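Local coordinates for protein peroxisomal acyl-CoA oxidase 1A (Solanum lycopersicum, PDB 2FON) that probably oxidises fatty acyl-CoA esters to 2-enoyl-CoAs with bound FAD, the first step of peroxisomal beta-oxidation, passing the electrons to molecular oxygen, at residues M246-N254 against E431-Y442; T348-L356 against G410-C418. One frame throughout, in Å; residues are numbered along the deposited sequence.

How the interactions relate
Both contacts lie near an FAD, but at different ends of the cofactor and at different depths. Interaction 1 is buried and joins a loop of the middle beta domain to helix 429-436 and the turn after it, beside the flavin of one FAD. Interaction 2 is only partly buried; it pairs two long helices of the C-alpha1 domain, to which helix 429-436 also belongs, at the adenosine ribose of the other FAD. Helix 389-417 leads on to helix 429-436, and Ile411 packs on Phe433 and Tyr436, so the two contacts touch. Rings, small apolar groups and a carboxylate gripping a loop N-H dominate the first; a salt bridge, an amide-to-carbonyl hydrogen bond and leucines make up the second. The second subunit reaches both.

Interaction 1: M246-N254 against E431-Y442; sequences MKFGNGAYN and ELFAVYVPACTY. With FAD (flavin-adenine dinucleotide), chain E.
Glu431 reaches from the helix to the loop with its chain extended beyond CG (chi2 -165°), laying OE1 at the backbone of Ala252. Ala252 N donates to Glu431 OE1 (2.6 Å, 156° at the hydrogen) on the lone pair that faces away from the other oxygen, and OE1 also forms a salt bridge with Arg72. A leucine here would probably leave both the Ala252 N-H and the Arg72 charge without their acceptor, and the loop less firmly tied to the helix.

Behind this polar end the loop lies close on the helix. Ala252 CB meets Ala434 CB at 3.9 Å, and a side chain on Gly249 would run into that same methyl. Ala434 CB also sits over one face of the Phe248 ring. Phe433 meets that ring differently, rim to rim with the planes at 89°, Phe248 CE1 lying 3.6 Å from Phe433 CE2. Pro430 of the second subunit packs on Phe248 as well.

At the other end Tyr253 and Tyr442 come from opposite directions, their OH atoms 3.4 Å apart in a weak hydrogen bond, with Tyr253 OH in the plane of the Tyr442 ring. One face of Tyr253 carries the flavin methyl C7M, while Val435 O lies at its edge. Pro438 CB touches C7M too, at 3.4 Å, and the Tyr442 edge faces flavin C6, with Tyr442 CD2 3.8 Å away. This is the flavin site of the acyl-CoA oxidase fold, where beta domain and helical domain meet beside the dimethylbenzene end of the flavin, next to Glu443, the predicted proton acceptor.

Interaction 2: T348-L356 against G410-C418; sequences TQQNRLFPL and GIEECRKLC. With FAD (flavin-adenine dinucleotide), chain D.
Gln349 and Leu417 open a near-antiparallel helix pair of the C-alpha1 domain, its segment axes 10.0 Å apart at 145°. With CG anti to the backbone N (chi1 -165°) and a bend at chi2, the Gln349 amide swings across to the end of the other helix. Gln349 NE2 donates to Leu417 O (3.2 Å, 160° at the hydrogen), and Ser326 OG bonds the same nitrogen. Gln349 OE1 lies 3.0 Å from O3B of the FAD ribose.

One turn on, Arg352 spans protein and cofactor. Arg352 NH1 meets Glu413 OE2 in a salt bridge (2.6 Å), nearly along the C-O bond and close to the guanidinium plane, although the carboxylate plane stands nearly at right angles to it. On the ribose side, Arg352 NH2 makes a weak bond to FAD O2B (3.2 Å). Leu417 CD2 lies over one guanidinium face, modelled too close for its distance to be trusted.

Leu353 follows on the apolar side, its CB 3.5 Å from Leu417 CD1. Last comes Leu356, which lies against the backbone of Gly410, Leu356 CD2 being 3.8 Å from Gly410 CA; the other methyl, Leu356 CD1, rests 3.8 Å from Cys414 SG.

Interaction 1: M246-N254 against E431-Y442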
# COMPACT_ATOMS: atom_id res chain seq x y z
N MET B 246 -7.35 18.08 -1.13
CA MET B 246 -7.26 17.04 -0.21
C MET B 246 -6.21 16.08 -0.68
O MET B 246 -6.01 15.88 -1.90
CB MET B 246 -8.59 16.35 -0.06
CG MET B 246 -9.52 17.15 0.79
SD MET B 246 -10.73 16.06 1.62
CE MET B 246 -9.75 15.15 2.83
N LYS B 247 -5.54 15.50 0.30
CA LYS B 247 -4.69 14.39 0.10
C LYS B 247 -5.26 13.12 0.72
O LYS B 247 -6.22 13.11 1.52
CB LYS B 247 -3.33 14.68 0.70
CG LYS B 247 -2.69 16.03 0.38
CD LYS B 247 -3.21 17.14 1.23
CE LYS B 247 -2.09 17.99 1.72
NZ LYS B 247 -2.63 19.24 2.38
N PHE B 248 -4.56 12.05 0.37
CA PHE B 248 -4.81 10.71 0.74
C PHE B 248 -5.09 10.57 2.19
O PHE B 248 -4.30 11.08 3.00
CB PHE B 248 -3.54 9.93 0.38
CG PHE B 248 -3.69 8.42 0.41
CD1 PHE B 248 -2.56 7.62 0.35
CD2 PHE B 248 -4.94 7.81 0.48
CE1 PHE B 248 -2.65 6.26 0.36
CE2 PHE B 248 -5.04 6.42 0.50
CZ PHE B 248 -3.90 5.65 0.45
N GLY B 249 -6.17 9.86 2.53
CA GLY B 249 -6.49 9.55 3.91
C GLY B 249 -7.35 10.58 4.64
O GLY B 249 -7.35 11.77 4.31
N ASN B 250 -8.14 10.09 5.59
CA ASN B 250 -8.86 10.93 6.56
C ASN B 250 -7.86 11.60 7.56
O ASN B 250 -6.99 10.94 8.11
CB ASN B 250 -9.92 10.06 7.27
CG ASN B 250 -10.85 9.24 6.27
OD1 ASN B 250 -11.41 9.79 5.30
ND2 ASN B 250 -11.01 7.94 6.54
N GLY B 251 -7.97 12.91 7.79
CA GLY B 251 -6.96 13.55 8.58
C GLY B 251 -5.67 13.44 7.78
O GLY B 251 -5.56 14.01 6.70
N ALA B 252 -4.69 12.69 8.31
CA ALA B 252 -3.36 12.57 7.70
C ALA B 252 -2.75 13.91 7.43
O ALA B 252 -2.57 14.69 8.35
CB ALA B 252 -3.43 11.81 6.44
N TYR B 253 -2.44 14.21 6.17
CA TYR B 253 -1.76 15.49 5.83
C TYR B 253 -2.76 16.58 5.56
O TYR B 253 -2.39 17.70 5.31
CB TYR B 253 -0.86 15.34 4.62
CG TYR B 253 0.57 15.31 4.94
CD1 TYR B 253 1.19 14.14 5.34
CD2 TYR B 253 1.34 16.46 4.82
CE1 TYR B 253 2.55 14.11 5.65
CE2 TYR B 253 2.69 16.47 5.10
CZ TYR B 253 3.29 15.28 5.52
OH TYR B 253 4.65 15.27 5.83
N ASN B 254 -4.04 16.26 5.61
CA ASN B 254 -5.09 17.25 5.38
C ASN B 254 -5.12 18.38 6.39
O ASN B 254 -5.72 19.39 6.18
CB ASN B 254 -6.46 16.55 5.18
CG ASN B 254 -6.44 15.71 3.92
OD1 ASN B 254 -6.27 16.25 2.82
ND2 ASN B 254 -6.48 14.39 4.08
N GLU B 431 -4.44 5.84 8.81
CA GLU B 431 -3.73 7.11 8.89
C GLU B 431 -2.23 7.03 8.86
O GLU B 431 -1.54 7.88 8.23
CB GLU B 431 -4.02 7.86 10.19
CG GLU B 431 -4.48 9.21 9.79
CD GLU B 431 -4.49 10.20 10.87
OE1 GLU B 431 -4.50 11.40 10.52
OE2 GLU B 431 -4.50 9.81 12.04
N LEU B 432 -1.72 6.05 9.60
CA LEU B 432 -0.31 5.93 9.71
C LEU B 432 0.33 5.67 8.34
O LEU B 432 1.49 6.05 8.15
CB LEU B 432 0.06 4.85 10.69
CG LEU B 432 1.54 4.68 10.99
CD1 LEU B 432 1.98 5.92 11.65
CD2 LEU B 432 1.78 3.47 11.92
N PHE B 433 -0.39 4.99 7.43
CA PHE B 433 0.10 4.76 6.08
C PHE B 433 -0.06 6.00 5.20
O PHE B 433 0.86 6.39 4.50
CB PHE B 433 -0.64 3.58 5.47
CG PHE B 433 -0.30 3.33 4.03
CD1 PHE B 433 0.92 2.75 3.68
CD2 PHE B 433 -1.18 3.68 3.04
CE1 PHE B 433 1.25 2.53 2.36
CE2 PHE B 433 -0.87 3.48 1.68
CZ PHE B 433 0.33 2.90 1.34
N ALA B 434 -1.24 6.61 5.23
CA ALA B 434 -1.45 7.85 4.52
C ALA B 434 -0.43 8.93 4.89
O ALA B 434 0.19 9.53 3.98
CB ALA B 434 -2.86 8.35 4.72
N VAL B 435 -0.29 9.19 6.19
CA VAL B 435 0.75 10.14 6.64
C VAL B 435 2.17 9.68 6.25
O VAL B 435 3.01 10.50 6.00
CB VAL B 435 0.86 10.30 8.20
CG1 VAL B 435 2.01 11.25 8.53
CG2 VAL B 435 -0.38 10.85 8.79
N TYR B 436 2.46 8.40 6.24
CA TYR B 436 3.84 8.02 6.07
C TYR B 436 4.33 8.13 4.65
O TYR B 436 5.47 8.54 4.38
CB TYR B 436 4.13 6.58 6.52
CG TYR B 436 5.61 6.39 6.47
CD1 TYR B 436 6.42 7.08 7.37
CD2 TYR B 436 6.23 5.62 5.44
CE1 TYR B 436 7.78 6.97 7.31
CE2 TYR B 436 7.60 5.51 5.38
CZ TYR B 436 8.37 6.19 6.32
OH TYR B 436 9.74 6.10 6.31
N VAL B 437 3.45 7.71 3.75
CA VAL B 437 3.85 7.42 2.39
C VAL B 437 4.57 8.55 1.59
O VAL B 437 5.52 8.24 0.86
CB VAL B 437 2.73 6.72 1.65
CG1 VAL B 437 1.79 7.73 1.03
CG2 VAL B 437 3.37 5.69 0.63
N PRO B 438 4.22 9.84 1.84
CA PRO B 438 4.98 10.88 1.10
C PRO B 438 6.52 10.77 1.30
O PRO B 438 7.27 11.14 0.41
CB PRO B 438 4.41 12.23 1.63
CG PRO B 438 3.27 11.91 2.46
CD PRO B 438 3.24 10.45 2.79
N ALA B 439 6.96 10.24 2.42
CA ALA B 439 8.39 9.85 2.62
C ALA B 439 9.05 9.25 1.37
O ALA B 439 10.23 9.52 1.11
CB ALA B 439 8.57 8.88 3.82
N CYS B 440 8.30 8.46 0.61
CA CYS B 440 8.84 7.89 -0.61
C CYS B 440 9.11 8.87 -1.77
O CYS B 440 9.73 8.48 -2.76
CB CYS B 440 8.01 6.70 -1.05
SG CYS B 440 7.92 5.54 0.32
N THR B 441 8.65 10.11 -1.65
CA THR B 441 8.81 11.10 -2.71
C THR B 441 9.50 12.38 -2.22
O THR B 441 10.14 13.07 -3.00
CB THR B 441 7.47 11.47 -3.36
OG1 THR B 441 6.55 12.00 -2.38
CG2 THR B 441 6.85 10.21 -3.99
N TYR B 442 9.43 12.70 -0.93
CA TYR B 442 10.17 13.91 -0.61
C TYR B 442 11.61 13.78 -0.16
O TYR B 442 12.08 12.74 0.19
CB TYR B 442 9.40 14.95 0.19
CG TYR B 442 8.92 14.50 1.48
CD1 TYR B 442 9.69 13.67 2.30
CD2 TYR B 442 7.71 14.98 1.95
CE1 TYR B 442 9.20 13.25 3.58
CE2 TYR B 442 7.21 14.60 3.20
CZ TYR B 442 7.95 13.73 4.00
OH TYR B 442 7.42 13.40 5.20
PA FAD E . 8.98 12.96 -10.31
O1A FAD E . 10.43 13.24 -10.27
O2A FAD E . 8.23 13.82 -11.30
O5B FAD E . 8.83 11.42 -10.58
C5B FAD E . 7.71 10.96 -11.30
C4B FAD E . 7.98 9.49 -11.68
O4B FAD E . 9.01 9.48 -12.63
C3B FAD E . 8.51 8.69 -10.49
O3B FAD E . 8.08 7.40 -10.71
C2B FAD E . 10.00 8.77 -10.61
O2B FAD E . 10.70 7.66 -10.16
C1B FAD E . 10.12 8.79 -12.13
N9A FAD E . 11.33 9.48 -12.52
C8A FAD E . 11.59 10.81 -12.42
N7A FAD E . 12.84 11.01 -12.86
C5A FAD E . 13.36 9.82 -13.24
C6A FAD E . 14.59 9.46 -13.81
N6A FAD E . 15.53 10.39 -14.05
N1A FAD E . 14.81 8.14 -14.12
C2A FAD E . 13.86 7.19 -13.84
N3A FAD E . 12.65 7.56 -13.30
C4A FAD E . 12.41 8.85 -13.02
N1 FAD E . 8.32 20.35 -1.85
C2 FAD E . 8.84 21.52 -1.30
O2 FAD E . 9.61 22.19 -1.98
N3 FAD E . 8.52 21.91 -0.00
C4 FAD E . 7.65 21.12 0.74
O4 FAD E . 7.33 21.46 1.87
C4X FAD E . 7.11 19.94 0.19
N5 FAD E . 6.22 19.15 0.91
C5X FAD E . 5.71 18.01 0.32
C6 FAD E . 4.81 17.26 1.03
C7 FAD E . 4.26 16.16 0.43
C7M FAD E . 3.32 15.41 1.30
C8 FAD E . 4.60 15.78 -0.88
C8M FAD E . 4.06 14.55 -1.56
C9 FAD E . 5.52 16.53 -1.59
C9A FAD E . 6.07 17.66 -0.98
N10 FAD E . 6.96 18.46 -1.67
C10 FAD E . 7.46 19.58 -1.11
C1' FAD E . 7.43 18.14 -3.06
C2' FAD E . 8.31 16.91 -2.81
O2' FAD E . 9.36 17.25 -1.97
C3' FAD E . 9.00 16.27 -3.99
O3' FAD E . 10.00 17.09 -4.55
C4' FAD E . 8.06 15.76 -5.04
O4' FAD E . 7.20 14.77 -4.46
C5' FAD E . 8.97 15.19 -6.09
O5' FAD E . 8.07 14.34 -6.74
P FAD E . 7.74 14.44 -8.27
O1P FAD E . 6.27 14.57 -8.45
O2P FAD E . 8.57 15.46 -9.02
O3P FAD E . 8.36 13.06 -8.81

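Interaction 2: T348-L356 against G410-C418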
# COMPACT_ATOMS: atom_id res chain seq x y z
N THR B 348 2.98 -18.20 9.17
CA THR B 348 2.77 -17.26 8.09
C THR B 348 2.59 -15.86 8.60
O THR B 348 3.10 -14.89 7.98
CB THR B 348 1.58 -17.59 7.22
OG1 THR B 348 0.46 -17.94 8.03
CG2 THR B 348 1.90 -18.76 6.31
N GLN B 349 1.87 -15.72 9.71
CA GLN B 349 1.81 -14.47 10.42
C GLN B 349 3.22 -14.10 10.85
O GLN B 349 3.70 -13.03 10.55
CB GLN B 349 0.90 -14.55 11.62
CG GLN B 349 0.53 -13.18 12.15
CD GLN B 349 -0.64 -12.60 11.47
OE1 GLN B 349 -1.14 -13.18 10.50
NE2 GLN B 349 -1.14 -11.46 11.97
N GLN B 350 3.92 -15.01 11.49
CA GLN B 350 5.35 -14.75 11.74
C GLN B 350 6.20 -14.29 10.55
O GLN B 350 6.86 -13.25 10.61
CB GLN B 350 5.96 -15.92 12.47
CG GLN B 350 5.40 -16.02 13.87
CD GLN B 350 5.66 -17.37 14.44
OE1 GLN B 350 6.62 -18.06 14.02
NE2 GLN B 350 4.81 -17.79 15.39
N ASN B 351 6.11 -15.01 9.43
CA ASN B 351 6.82 -14.60 8.19
C ASN B 351 6.49 -13.25 7.59
O ASN B 351 7.29 -12.70 6.91
CB ASN B 351 6.67 -15.63 7.06
CG ASN B 351 7.68 -15.43 5.93
OD1 ASN B 351 8.86 -15.11 6.15
ND2 ASN B 351 7.23 -15.65 4.71
N ARG B 352 5.30 -12.74 7.80
CA ARG B 352 5.07 -11.38 7.36
C ARG B 352 5.35 -10.37 8.46
O ARG B 352 5.77 -9.27 8.15
CB ARG B 352 3.68 -11.20 6.76
CG ARG B 352 3.03 -12.52 6.27
CD ARG B 352 1.86 -12.26 5.44
NE ARG B 352 0.59 -12.56 6.06
CZ ARG B 352 -0.48 -11.74 6.07
NH1 ARG B 352 -0.45 -10.52 5.54
NH2 ARG B 352 -1.60 -12.15 6.63
N LEU B 353 5.20 -10.73 9.73
CA LEU B 353 5.32 -9.73 10.82
C LEU B 353 6.72 -9.53 11.43
O LEU B 353 7.22 -8.39 11.47
CB LEU B 353 4.32 -10.01 11.92
CG LEU B 353 4.42 -9.15 13.16
CD1 LEU B 353 3.66 -7.88 12.94
CD2 LEU B 353 3.86 -9.88 14.38
N PHE B 354 7.36 -10.62 11.88
CA PHE B 354 8.68 -10.53 12.47
C PHE B 354 9.79 -9.92 11.59
O PHE B 354 10.70 -9.33 12.11
CB PHE B 354 9.12 -11.88 12.91
CG PHE B 354 8.30 -12.45 14.01
CD1 PHE B 354 8.67 -13.67 14.62
CD2 PHE B 354 7.16 -11.79 14.47
CE1 PHE B 354 7.92 -14.19 15.66
CE2 PHE B 354 6.43 -12.32 15.50
CZ PHE B 354 6.80 -13.52 16.08
N PRO B 355 9.75 -10.07 10.27
CA PRO B 355 10.76 -9.28 9.57
C PRO B 355 10.55 -7.77 9.73
O PRO B 355 11.52 -7.00 9.61
CB PRO B 355 10.55 -9.63 8.09
CG PRO B 355 9.82 -10.85 8.09
CD PRO B 355 8.98 -10.92 9.35
N LEU B 356 9.31 -7.35 10.00
CA LEU B 356 9.02 -5.91 10.09
C LEU B 356 9.49 -5.40 11.43
O LEU B 356 10.08 -4.32 11.53
CB LEU B 356 7.54 -5.60 9.80
CG LEU B 356 7.15 -5.95 8.35
CD1 LEU B 356 5.71 -5.64 8.09
CD2 LEU B 356 8.04 -5.27 7.28
N GLY B 410 5.92 -2.01 4.72
CA GLY B 410 5.67 -2.62 6.01
C GLY B 410 4.42 -2.20 6.77
O GLY B 410 3.82 -3.01 7.56
N ILE B 411 4.01 -0.95 6.59
CA ILE B 411 2.83 -0.48 7.30
C ILE B 411 1.59 -1.07 6.57
O ILE B 411 0.70 -1.59 7.24
CB ILE B 411 2.80 1.08 7.38
CG1 ILE B 411 3.98 1.61 8.16
CG2 ILE B 411 1.50 1.63 7.96
CD1 ILE B 411 4.22 3.07 7.85
N GLU B 412 1.54 -1.07 5.23
CA GLU B 412 0.44 -1.77 4.55
C GLU B 412 0.32 -3.25 4.89
O GLU B 412 -0.80 -3.81 4.95
CB GLU B 412 0.50 -1.64 3.03
CG GLU B 412 -0.76 -2.17 2.26
CD GLU B 412 -2.19 -1.94 2.93
OE1 GLU B 412 -2.41 -0.96 3.71
OE2 GLU B 412 -3.11 -2.78 2.65
N GLU B 413 1.48 -3.89 5.07
CA GLU B 413 1.51 -5.25 5.47
C GLU B 413 0.95 -5.40 6.89
O GLU B 413 0.25 -6.36 7.19
CB GLU B 413 2.93 -5.75 5.40
CG GLU B 413 3.02 -7.29 5.56
CD GLU B 413 2.25 -8.01 4.46
OE1 GLU B 413 2.30 -7.49 3.32
OE2 GLU B 413 1.60 -9.07 4.72
N CYS B 414 1.27 -4.48 7.77
CA CYS B 414 0.78 -4.62 9.12
C CYS B 414 -0.75 -4.45 9.13
O CYS B 414 -1.48 -5.14 9.88
CB CYS B 414 1.48 -3.62 10.07
SG CYS B 414 3.22 -4.01 10.52
N ARG B 415 -1.26 -3.54 8.31
CA ARG B 415 -2.69 -3.37 8.20
C ARG B 415 -3.30 -4.71 7.75
O ARG B 415 -4.20 -5.23 8.38
CB ARG B 415 -2.97 -2.25 7.21
CG ARG B 415 -4.38 -1.64 7.26
CD ARG B 415 -4.71 -0.91 5.93
NE ARG B 415 -4.82 -1.82 4.77
CZ ARG B 415 -5.73 -2.82 4.64
NH1 ARG B 415 -6.62 -3.09 5.62
NH2 ARG B 415 -5.76 -3.56 3.52
N LYS B 416 -2.79 -5.28 6.67
CA LYS B 416 -3.30 -6.53 6.15
C LYS B 416 -3.26 -7.67 7.18
O LYS B 416 -4.13 -8.54 7.16
CB LYS B 416 -2.49 -6.96 4.95
CG LYS B 416 -2.90 -6.29 3.73
CD LYS B 416 -2.38 -7.06 2.51
CE LYS B 416 -2.78 -6.35 1.21
NZ LYS B 416 -2.21 -4.95 1.23
N LEU B 417 -2.25 -7.64 8.03
CA LEU B 417 -2.04 -8.65 9.02
C LEU B 417 -3.10 -8.54 10.06
O LEU B 417 -3.34 -9.50 10.75
CB LEU B 417 -0.70 -8.50 9.73
CG LEU B 417 0.64 -8.72 9.04
CD1 LEU B 417 1.71 -8.56 10.05
CD2 LEU B 417 0.73 -10.13 8.49
N CYS B 418 -3.72 -7.37 10.21
CA CYS B 418 -4.78 -7.19 11.18
C CYS B 418 -6.10 -7.62 10.64
O CYS B 418 -7.15 -7.41 11.26
CB CYS B 418 -4.83 -5.75 11.59
SG CYS B 418 -3.41 -5.42 12.66
PA FAD D . -8.69 -13.09 10.40
O1A FAD D . -8.97 -14.47 9.87
O2A FAD D . -9.03 -12.84 11.87
O5B FAD D . -7.17 -12.90 10.08
C5B FAD D . -6.41 -11.97 10.82
C4B FAD D . -5.00 -12.40 10.47
O4B FAD D . -4.81 -13.73 10.93
C3B FAD D . -4.72 -12.42 8.97
O3B FAD D . -3.40 -12.03 8.84
C2B FAD D . -4.74 -13.87 8.61
O2B FAD D . -3.90 -14.15 7.54
C1B FAD D . -4.25 -14.50 9.91
N9A FAD D . -4.81 -15.84 9.97
C8A FAD D . -6.08 -16.17 10.36
N7A FAD D . -6.17 -17.52 10.25
C5A FAD D . -4.99 -18.04 9.82
C6A FAD D . -4.54 -19.34 9.57
N6A FAD D . -5.38 -20.36 9.73
N1A FAD D . -3.25 -19.55 9.13
C2A FAD D . -2.38 -18.50 8.96
N3A FAD D . -2.82 -17.23 9.23
C4A FAD D . -4.11 -16.99 9.64
N1 FAD D . -18.69 -10.23 6.05
C2 FAD D . -20.02 -10.57 5.82
O2 FAD D . -20.54 -11.60 6.30
N3 FAD D . -20.74 -9.76 4.97
C4 FAD D . -20.19 -8.65 4.41
O4 FAD D . -20.90 -7.94 3.69
C4X FAD D . -18.87 -8.31 4.66
N5 FAD D . -18.31 -7.16 4.12
C5X FAD D . -17.04 -6.76 4.40
C6 FAD D . -16.61 -5.60 3.83
C7 FAD D . -15.32 -5.17 4.06
C7M FAD D . -14.89 -3.87 3.40
C8 FAD D . -14.45 -5.96 4.89
C8M FAD D . -13.05 -5.55 5.21
C9 FAD D . -14.92 -7.13 5.46
C9A FAD D . -16.25 -7.54 5.23
N10 FAD D . -16.81 -8.73 5.79
C10 FAD D . -18.11 -9.11 5.49
C1' FAD D . -16.01 -9.68 6.66
C2' FAD D . -15.01 -10.23 5.64
O2' FAD D . -15.64 -10.90 4.62
C3' FAD D . -14.03 -11.28 6.06
O3' FAD D . -14.67 -12.51 6.31
C4' FAD D . -13.16 -10.89 7.22
O4' FAD D . -12.65 -9.59 7.01
C5' FAD D . -12.08 -11.99 7.25
O5' FAD D . -10.95 -11.42 7.84
P FAD D . -10.75 -11.42 9.41
O1P FAD D . -11.13 -10.03 9.90
O2P FAD D . -11.58 -12.60 9.93
O3P FAD D . -9.20 -11.84 9.51